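Local structure of tubulin-specific chaperone, putative (Trypanosoma brucei, 4B6M) at residues Asp10-Arg15 with Asp72-Gly77; Gly17-Ser22 with Val40-Pro45; Val29-Pro34 with Gly51-Thr56. The protein probably binds alpha-tubulin and microtubule plus ends as tubulin-binding cofactor B, the chaperone of which this chain is the CAP-Gly domain. One frame throughout, in Å; residues are numbered along the deposited sequence.

Contact 1: Asp10-Arg15 with Asp72-Gly77; sequences DRCLCR and DQVEVG. With FMT (formic acid), chain E; FMT (formic acid), chain F.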
loop_
_atom_site.group_PDB
_atom_site.type_symbol
_atom_site.label_atom_id
_atom_site.label_comp_id
_atom_site.label_asym_id
_atom_site.label_seq_id
_atom_site.Cartn_x
_atom_site.Cartn_y
_atom_site.Cartn_z
ATOM N N ASP A 10 -5.663 0.694 -8.077
ATOM C CA ASP A 10 -6.478 -0.456 -7.648
ATOM C C ASP A 10 -6.923 -0.330 -6.194
ATOM O O ASP A 10 -6.161 0.164 -5.357
ATOM C CB ASP A 10 -5.706 -1.773 -7.777
ATOM C CG ASP A 10 -5.673 -2.291 -9.182
ATOM O OD1 ASP A 10 -6.414 -1.756 -10.040
ATOM O OD2 ASP A 10 -4.896 -3.236 -9.421
ATOM N N ARG A 11 -8.138 -0.783 -5.883
ATOM C CA ARG A 11 -8.547 -0.941 -4.492
ATOM C C ARG A 11 -8.173 -2.323 -3.996
ATOM O O ARG A 11 -8.150 -3.295 -4.779
ATOM C CB ARG A 11 -10.056 -0.679 -4.322
ATOM C CG ARG A 11 -10.411 0.788 -4.610
ATOM C CD ARG A 11 -9.993 1.688 -3.443
ATOM N NE ARG A 11 -10.786 1.393 -2.256
ATOM C CZ ARG A 11 -10.623 1.965 -1.070
ATOM N NH1 ARG A 11 -9.649 2.859 -0.891
ATOM N NH2 ARG A 11 -11.411 1.618 -0.048
ATOM N N CYS A 12 -7.899 -2.434 -2.704
ATOM C CA CYS A 12 -7.368 -3.678 -2.150
ATOM C C CYS A 12 -7.681 -3.918 -0.686
ATOM O O CYS A 12 -7.966 -2.975 0.067
ATOM C CB CYS A 12 -5.851 -3.750 -2.420
ATOM S SG CYS A 12 -4.888 -2.415 -1.626
ATOM N N LEU A 13 -7.627 -5.189 -0.296
ATOM C CA LEU A 13 -7.573 -5.589 1.091
ATOM C C LEU A 13 -6.229 -6.243 1.267
ATOM O O LEU A 13 -5.850 -7.113 0.468
ATOM C CB LEU A 13 -8.651 -6.626 1.436
ATOM C CG LEU A 13 -10.107 -6.182 1.564
ATOM C CD1 LEU A 13 -10.985 -7.417 1.816
ATOM C CD2 LEU A 13 -10.310 -5.160 2.665
ATOM N N CYS A 14 -5.535 -5.840 2.313
ATOM C CA CYS A 14 -4.154 -6.243 2.549
ATOM C C CYS A 14 -3.979 -6.980 3.855
ATOM O O CYS A 14 -4.480 -6.561 4.894
ATOM C CB CYS A 14 -3.259 -5.011 2.607
ATOM S SG CYS A 14 -3.236 -4.041 1.102
ATOM N N ARG A 15 -3.211 -8.069 3.816
ATOM C CA ARG A 15 -2.776 -8.743 5.028
ATOM C C ARG A 15 -1.677 -7.964 5.747
ATOM O O ARG A 15 -0.980 -7.187 5.076
ATOM C CB ARG A 15 -2.220 -10.129 4.662
ATOM C CG ARG A 15 -3.284 -11.090 4.194
ATOM C CD ARG A 15 -2.748 -12.502 4.243
ATOM N NE ARG A 15 -1.792 -12.694 3.168
ATOM C CZ ARG A 15 -0.958 -13.729 3.078
ATOM N NH1 ARG A 15 -0.964 -14.703 3.985
ATOM N NH2 ARG A 15 -0.133 -13.802 2.043
ATOM N N ASP A 72 2.004 -10.606 -2.669
ATOM C CA ASP A 72 1.198 -11.695 -2.133
ATOM C C ASP A 72 0.299 -11.249 -0.986
ATOM O O ASP A 72 -0.693 -11.921 -0.691
ATOM C CB ASP A 72 2.054 -12.897 -1.738
ATOM C CG ASP A 72 2.520 -13.700 -2.936
ATOM O OD1 ASP A 72 1.766 -13.848 -3.923
ATOM O OD2 ASP A 72 3.651 -14.205 -2.884
ATOM N N GLN A 73 0.615 -10.097 -0.390
ATOM C CA GLN A 73 -0.167 -9.540 0.712
ATOM C C GLN A 73 -1.319 -8.692 0.279
ATOM O O GLN A 73 -2.138 -8.257 1.101
ATOM C CB GLN A 73 0.707 -8.661 1.557
ATOM C CG GLN A 73 1.700 -9.436 2.335
ATOM C CD GLN A 73 2.539 -8.495 3.083
ATOM O OE1 GLN A 73 3.255 -7.714 2.471
ATOM N NE2 GLN A 73 2.423 -8.504 4.413
ATOM N N VAL A 74 -1.411 -8.448 -1.019
ATOM C CA VAL A 74 -2.385 -7.507 -1.585
ATOM C C VAL A 74 -3.432 -8.239 -2.414
ATOM O O VAL A 74 -3.121 -8.844 -3.459
ATOM C CB VAL A 74 -1.663 -6.441 -2.436
ATOM C CG1 VAL A 74 -2.635 -5.415 -3.002
ATOM C CG2 VAL A 74 -0.598 -5.771 -1.587
ATOM N N GLU A 75 -4.681 -8.163 -1.952
ATOM C CA GLU A 75 -5.807 -8.660 -2.739
ATOM C C GLU A 75 -6.508 -7.505 -3.447
ATOM O O GLU A 75 -7.160 -6.688 -2.795
ATOM C CB GLU A 75 -6.799 -9.419 -1.852
ATOM C CG GLU A 75 -8.058 -9.866 -2.607
ATOM C CD GLU A 75 -9.112 -10.488 -1.703
ATOM O OE1 GLU A 75 -8.802 -10.919 -0.586
ATOM O OE2 GLU A 75 -10.286 -10.542 -2.125
ATOM N N VAL A 76 -6.351 -7.427 -4.760
ATOM C CA VAL A 76 -7.063 -6.428 -5.578
ATOM C C VAL A 76 -8.524 -6.869 -5.733
ATOM O O VAL A 76 -8.816 -8.048 -5.973
ATOM C CB VAL A 76 -6.383 -6.195 -6.946
ATOM C CG1 VAL A 76 -7.241 -5.338 -7.859
ATOM C CG2 VAL A 76 -5.016 -5.543 -6.743
ATOM N N GLY A 77 -9.438 -5.925 -5.558
ATOM C CA GLY A 77 -10.850 -6.235 -5.738
ATOM C C GLY A 77 -11.691 -4.984 -5.773
ATOM O O GLY A 77 -11.178 -3.867 -5.722
HETATM C C FMT E . -5.657 -9.951 -6.665
HETATM O O1 FMT E . -4.720 -9.314 -6.136
HETATM O O2 FMT E . -6.626 -10.481 -6.068
HETATM C C FMT F . 5.115 -6.702 4.536
HETATM O O1 FMT F . 5.326 -7.026 3.351
HETATM O O2 FMT F . 4.181 -7.152 5.252
HETATM O O HOH W 1 -9.884 -2.246 -7.626
HETATM O O HOH W 2 -5.053 -9.683 1.475
HETATM O O HOH W 3 -3.167 -11.579 0.759
#

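Contact 2: Gly17-Ser22 with Val40-Pro45; sequences GDRLGS and VEFDEP. With FMT (formic acid), chain C.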
loop_
_atom_site.group_PDB
_atom_site.type_symbol
_atom_site.label_atom_id
_atom_site.label_comp_id
_atom_site.label_asym_id
_atom_site.label_seq_id
_atom_site.Cartn_x
_atom_site.Cartn_y
_atom_site.Cartn_z
ATOM N N GLY A 17 -4.826 -8.859 8.385
ATOM C CA GLY A 17 -5.993 -8.238 9.015
ATOM C C GLY A 17 -6.966 -7.445 8.157
ATOM O O GLY A 17 -7.693 -6.590 8.688
ATOM N N ASP A 18 -6.968 -7.733 6.855
ATOM C CA ASP A 18 -7.908 -7.174 5.878
ATOM C C ASP A 18 -7.964 -5.661 5.940
ATOM O O ASP A 18 -9.006 -5.041 6.206
ATOM C CB ASP A 18 -9.320 -7.809 6.012
ATOM C CG ASP A 18 -9.330 -9.277 5.633
ATOM O OD1 ASP A 18 -8.629 -9.648 4.672
ATOM O OD2 ASP A 18 -10.028 -10.068 6.294
ATOM N N ARG A 19 -6.814 -5.066 5.690
ATOM C CA ARG A 19 -6.697 -3.630 5.756
ATOM C C ARG A 19 -7.055 -3.030 4.407
ATOM O O ARG A 19 -6.489 -3.365 3.356
ATOM C CB ARG A 19 -5.295 -3.249 6.207
ATOM C CG ARG A 19 -4.933 -3.745 7.597
ATOM C CD ARG A 19 -3.485 -3.441 7.952
ATOM N NE ARG A 19 -2.545 -4.153 7.083
ATOM C CZ ARG A 19 -1.329 -3.692 6.791
ATOM N NH1 ARG A 19 -0.929 -2.518 7.290
ATOM N NH2 ARG A 19 -0.516 -4.401 6.015
ATOM N N LEU A 20 -8.046 -2.144 4.426
ATOM C CA LEU A 20 -8.590 -1.586 3.210
ATOM C C LEU A 20 -7.762 -0.417 2.663
ATOM O O LEU A 20 -7.384 0.467 3.420
ATOM C CB LEU A 20 -9.986 -1.082 3.558
ATOM C CG LEU A 20 -10.797 -0.500 2.438
ATOM C CD1 LEU A 20 -10.914 -1.503 1.309
ATOM C CD2 LEU A 20 -12.181 -0.172 3.030
ATOM N N GLY A 21 -7.476 -0.398 1.361
ATOM C CA GLY A 21 -6.761 0.787 0.803
ATOM C C GLY A 21 -6.679 0.903 -0.709
ATOM O O GLY A 21 -7.376 0.201 -1.440
ATOM N N SER A 22 -5.826 1.814 -1.172
ATOM C CA SER A 22 -5.634 2.079 -2.594
ATOM C C SER A 22 -4.175 1.893 -2.925
ATOM O O SER A 22 -3.311 2.396 -2.193
ATOM C CB SER A 22 -6.015 3.529 -2.908
ATOM O OG SER A 22 -7.408 3.724 -2.674
ATOM N N VAL A 40 0.854 1.076 -0.622
ATOM C CA VAL A 40 -0.594 1.193 -0.393
ATOM C C VAL A 40 -0.886 2.372 0.516
ATOM O O VAL A 40 -0.185 2.584 1.513
ATOM C CB VAL A 40 -1.175 -0.100 0.230
ATOM C CG1 VAL A 40 -2.635 0.097 0.615
ATOM C CG2 VAL A 40 -1.041 -1.276 -0.721
ATOM N N GLU A 41 -1.920 3.146 0.176
ATOM C CA GLU A 41 -2.457 4.117 1.112
ATOM C C GLU A 41 -3.736 3.547 1.704
ATOM O O GLU A 41 -4.738 3.313 0.996
ATOM C CB GLU A 41 -2.748 5.445 0.422
ATOM C CG GLU A 41 -3.350 6.452 1.371
ATOM C CD GLU A 41 -3.621 7.789 0.710
ATOM O OE1 GLU A 41 -3.295 7.952 -0.489
ATOM O OE2 GLU A 41 -4.173 8.654 1.397
ATOM N N PHE A 42 -3.710 3.318 3.007
ATOM C CA PHE A 42 -4.861 2.765 3.697
ATOM C C PHE A 42 -5.910 3.821 3.980
ATOM O O PHE A 42 -5.602 5.020 4.078
ATOM C CB PHE A 42 -4.414 2.066 4.979
ATOM C CG PHE A 42 -3.505 0.906 4.721
ATOM C CD1 PHE A 42 -4.037 -0.283 4.240
ATOM C CD2 PHE A 42 -2.127 1.002 4.907
ATOM C CE1 PHE A 42 -3.222 -1.362 3.957
ATOM C CE2 PHE A 42 -1.302 -0.089 4.648
ATOM C CZ PHE A 42 -1.852 -1.273 4.158
ATOM N N ASP A 43 -7.157 3.361 4.099
ATOM C CA ASP A 43 -8.241 4.246 4.451
ATOM C C ASP A 43 -8.152 4.705 5.897
ATOM O O ASP A 43 -8.498 5.855 6.207
ATOM C CB ASP A 43 -9.573 3.549 4.231
ATOM C CG ASP A 43 -9.905 3.340 2.768
ATOM O OD1 ASP A 43 -9.089 3.637 1.873
ATOM O OD2 ASP A 43 -11.018 2.832 2.504
ATOM N N GLU A 44 -7.673 3.814 6.762
ATOM C CA GLU A 44 -7.561 4.001 8.198
ATOM C C GLU A 44 -6.072 4.022 8.566
ATOM O O GLU A 44 -5.237 3.552 7.789
ATOM C CB GLU A 44 -8.311 2.873 8.917
ATOM C CG GLU A 44 -9.764 2.855 8.444
ATOM C CD GLU A 44 -10.756 2.082 9.310
ATOM O OE1 GLU A 44 -10.438 1.728 10.451
ATOM O OE2 GLU A 44 -11.895 1.886 8.830
ATOM N N PRO A 45 -5.738 4.579 9.726
ATOM C CA PRO A 45 -4.312 4.735 10.021
ATOM C C PRO A 45 -3.660 3.444 10.560
ATOM O O PRO A 45 -3.164 3.379 11.695
ATOM C CB PRO A 45 -4.284 5.907 11.013
ATOM C CG PRO A 45 -5.649 5.876 11.644
ATOM C CD PRO A 45 -6.581 5.455 10.555
HETATM C C FMT C . 2.340 -2.155 5.982
HETATM O O1 FMT C . 2.160 -3.374 5.810
HETATM O O2 FMT C . 1.553 -1.383 6.470
HETATM O O HOH W 4 -7.584 0.798 6.143
#

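Contact 3: Val29-Pro34 with Gly51-Thr56; sequences VASLKP and GTVKGT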
loop_
_atom_site.group_PDB
_atom_site.type_symbol
_atom_site.label_atom_id
_atom_site.label_comp_id
_atom_site.label_asym_id
_atom_site.label_seq_id
_atom_site.Cartn_x
_atom_site.Cartn_y
_atom_site.Cartn_z
ATOM N N VAL A 29 12.172 -1.417 -5.047
ATOM C CA VAL A 29 12.670 -0.418 -4.089
ATOM C C VAL A 29 13.929 -0.968 -3.405
ATOM O O VAL A 29 13.845 -1.759 -2.445
ATOM C CB VAL A 29 11.637 -0.080 -2.995
ATOM C CG1 VAL A 29 12.134 1.068 -2.119
ATOM C CG2 VAL A 29 10.269 0.250 -3.603
ATOM N N ALA A 30 15.089 -0.522 -3.879
ATOM C CA ALA A 30 16.376 -1.090 -3.432
ATOM C C ALA A 30 16.682 -0.918 -1.942
ATOM O O ALA A 30 17.290 -1.788 -1.309
ATOM C CB ALA A 30 17.509 -0.541 -4.269
ATOM N N SER A 31 16.255 0.205 -1.380
ATOM C CA SER A 31 16.463 0.474 0.026
ATOM C C SER A 31 15.547 -0.310 0.974
ATOM O O SER A 31 15.634 -0.155 2.201
ATOM C CB SER A 31 16.339 1.974 0.278
ATOM O OG SER A 31 15.207 2.481 -0.404
ATOM N N LEU A 32 14.666 -1.140 0.416
ATOM C CA LEU A 32 13.914 -2.070 1.245
ATOM C C LEU A 32 14.599 -3.445 1.191
ATOM O O LEU A 32 15.655 -3.645 1.815
ATOM C CB LEU A 32 12.424 -2.104 0.852
ATOM C CG LEU A 32 11.577 -0.903 1.301
ATOM C CD1 LEU A 32 10.156 -1.059 0.775
ATOM C CD2 LEU A 32 11.598 -0.720 2.818
ATOM N N LYS A 33 13.993 -4.390 0.477
ATOM C CA LYS A 33 14.605 -5.675 0.159
ATOM C C LYS A 33 14.421 -5.897 -1.334
ATOM O O LYS A 33 13.594 -5.216 -1.953
ATOM C CB LYS A 33 13.906 -6.799 0.935
ATOM C CG LYS A 33 13.960 -6.629 2.456
ATOM C CD LYS A 33 13.510 -7.889 3.191
ATOM C CE LYS A 33 12.028 -8.167 3.006
ATOM N NZ LYS A 33 11.694 -9.491 3.609
ATOM N N PRO A 34 15.151 -6.872 -1.924
ATOM C CA PRO A 34 15.020 -7.100 -3.389
ATOM C C PRO A 34 13.618 -7.558 -3.810
ATOM O O PRO A 34 12.825 -7.980 -2.969
ATOM C CB PRO A 34 16.049 -8.212 -3.660
ATOM C CG PRO A 34 17.014 -8.110 -2.522
ATOM C CD PRO A 34 16.163 -7.768 -1.337
ATOM N N GLY A 51 4.715 6.212 3.381
ATOM C CA GLY A 51 5.091 6.292 1.951
ATOM C C GLY A 51 6.546 6.601 1.666
ATOM O O GLY A 51 6.957 6.751 0.493
ATOM N N THR A 52 7.351 6.655 2.712
ATOM C CA THR A 52 8.792 6.889 2.570
ATOM C C THR A 52 9.609 5.651 2.952
ATOM O O THR A 52 9.097 4.749 3.642
ATOM C CB THR A 52 9.260 8.070 3.435
ATOM O OG1 THR A 52 9.186 7.709 4.818
ATOM C CG2 THR A 52 8.421 9.306 3.194
ATOM N N VAL A 53 10.869 5.619 2.507
ATOM C CA VAL A 53 11.856 4.602 2.887
ATOM C C VAL A 53 13.136 5.283 3.370
ATOM O O VAL A 53 13.789 5.999 2.597
ATOM C CB VAL A 53 12.222 3.641 1.727
ATOM C CG1 VAL A 53 13.224 2.614 2.240
ATOM C CG2 VAL A 53 10.969 2.950 1.197
ATOM N N LYS A 54 13.475 5.072 4.640
ATOM C CA LYS A 54 14.570 5.802 5.313
ATOM C C LYS A 54 14.564 7.312 5.002
ATOM O O LYS A 54 15.629 7.930 4.794
ATOM C CB LYS A 54 15.916 5.161 4.996
ATOM C CG LYS A 54 16.206 3.933 5.838
ATOM C CD LYS A 54 17.477 3.244 5.377
ATOM C CE LYS A 54 17.213 2.363 4.167
ATOM N NZ LYS A 54 16.379 1.173 4.519
ATOM N N GLY A 55 13.365 7.887 4.998
ATOM C CA GLY A 55 13.152 9.302 4.719
ATOM C C GLY A 55 12.843 9.673 3.285
ATOM O O GLY A 55 12.242 10.709 3.028
ATOM N N THR A 56 13.259 8.845 2.339
ATOM C CA THR A 56 13.058 9.165 0.926
ATOM C C THR A 56 11.644 8.817 0.467
ATOM O O THR A 56 11.200 7.675 0.610
ATOM C CB THR A 56 14.134 8.493 0.037
ATOM O OG1 THR A 56 15.444 8.929 0.464
ATOM C CG2 THR A 56 13.913 8.832 -1.409
HETATM O O HOH W 5 15.632 5.058 0.751
#

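Contact 1: Asp10-Arg15 with Asp72-Gly77
Cys12, Leu13 and Cys14 pair antiparallel with Val76, Glu75 and Val74, joining strand 11-14 to strand 74-76, an outermost strand of the five-stranded sheet of the CAP-Gly domain. The central pair fixes the register: Leu13 N donates to Glu75 O at 3.0 Å, and Glu75 N returns a bond to Leu13 O at 2.9 Å. Gly77 N to Arg11 O and Arg15 N to Gln73 O continue the ladder on either side. The two flanking, non-hydrogen-bonded pairs send their side chains to one common face. There Val74 has CG1 anti to its backbone N (chi1 -178°) and CG2 anti to the carbonyl carbon, which puts CG1 3.7 Å from Cys12 CB and CG2 4.1 Å from Cys14 SG; Val40 of strand 36-42 meets the same two cysteines.

At one end Asp10 crosses Val76 at about a right angle, placing its OD2 3.5 Å from Val76 CG1; that oxygen also accepts a bond from His7 N. At the other end Asp72 O lies at the edge of the Arg15 guanidinium, held by a weak bond from Arg15 NH2 (3.4 Å) and by a water shared with Arg15 NE. Backbone hydrogen bonds thus hold the strands together, and Val74 adds apolar packing on the cysteines. On the edge facing away from strand 11-14, Val76 N donates to O1 of a formic acid, probably from the crystallisation liquor, at 2.8 Å and 174°.

Contact 2: Gly17-Ser22 with Val40-Pro45
Arg19 and Phe42 meet through the guanidinium: Phe42 CZ sits 3.4 Å above one face of it, offset toward the rim, and the guanidinium and ring planes are 30° apart. Phe42 CG is anti to the carbonyl carbon, beside the backbone N (chi1 -62°), and from there the ring comes nearer to strand 19-26. Arg19 CB also lies against Phe42 CE1, so the aromatic rim is touched at both the root and the tip of the arginine. At the guanidinium edge a formic acid, probably from the crystallisation liquor, takes both terminal nitrogens, NH1 to O2 at 2.8 Å and NH2 to O1 at 2.9 Å. Leu20 O lies at the ring edge and is gripped twice, by Asp43 N at 3.0 Å and by a water that also accepts from Glu44 N. Beside it, Asp43 OD2 comes 3.3 Å from Leu20 CG. Between these contacts the strands draw close, Gly21 CA being 4.0 Å from Phe42 CA; a CB on Gly21 would fall 2.6 Å from Glu41 O and 2.9 Å from Val40 CG1, a clash. Ser22 and Glu41 then form a hydrogen-bonded pair through reciprocal N-H to O bonds.

A second shell positions these groups. Arg19 donates to Val46 O and Arg15 O. Arg11 NH2 makes a salt bridge to Asp43 OD2, its NH1 a hydrogen bond to Ser22 OG, while Glu41 pairs with Arg24. The formic acid is hydrogen-bonded to Lys48 N as well, within the sequence GKGDG, a variant of the CAP-Gly signature GKNDG; this is consistent with a carboxylate-accepting spot. Asp18 and Arg19 both face Cys14, forming a G1 beta bulge where strand 19-26 begins. Strands 19-26 and 36-42 make up a beta hairpin within the SH3-like CAP-Gly fold.

Contact 3: Val29-Pro34 with Gly51-Thr56
Ser31 and Leu32 close on Val53, which is also met by Val29. With chi1 at -179°, Val53 CG1 is anti to the backbone N and meets Ser31 OG at 3.3 Å, while Val53 CG2 lies 4.0 Å from Val29 CG1. Leu32 packs against both methyls, its CD2 3.8 Å from Val53 CG1 and its CG 3.9 Å from Val53 CG2. Both Val29 and Leu32 meet Val53 at a slant rather than side by side.

Ser31 takes chi1 of 45°, with OG between the backbone N and the carbonyl carbon. This brings OG against Val53 CG1 and also beside a water, 2.9 Å from OG, that donates to Val53 O at 2.8 Å. The serine thus combines an apolar contact with a water-mediated link to the same residue.

Lys54 contributes the direct hydrogen bond of the contact. Its chain bends at chi3 and again at chi4 (-69°), the last of these carrying NZ to Ser31 O at 2.8 Å. NZ lies in the plane of the Ser31 carbonyl, and CE passes 4.0 Å from Ser31 CB. A positive charge set on this carbonyl would be expected to polarise it.

Two beta turns present these groups: a type I turn from Val29 to Leu32, and a type I' turn from Val53 to Thr56 that closes the small hairpin of strands 52-53 and 56-57. The contact therefore joins the loop between strands 19-26 and 36-42 to that hairpin; Leu32 and Val53 also touch Phe68 of strand 66-69, and Val29 and Leu32 touch Trp37 of strand 36-42.

In the fold
Contacts 1 and 2 belong to one sheet and touch, their centres about 9 Å apart. Cys14 N lies 2.9 Å from Arg19 O, probably a hydrogen bond between neighbouring strands, and Arg11 NH2 is likewise 2.9 Å from Asp43 OD2. Contact 3 sits on the opposite side of the chain's centre: its centre is about 20 Å from that of contact 1 and 19 Å from that of contact 2, with nearest atoms about 9 and 6 Å apart. In sequence, contact 1 encloses both others, while contacts 2 and 3 interleave. The sequence GKGDG, whose Lys48 N bonds the formic acid of contact 2, starts just beyond Val40-Pro45 and ends at Gly51.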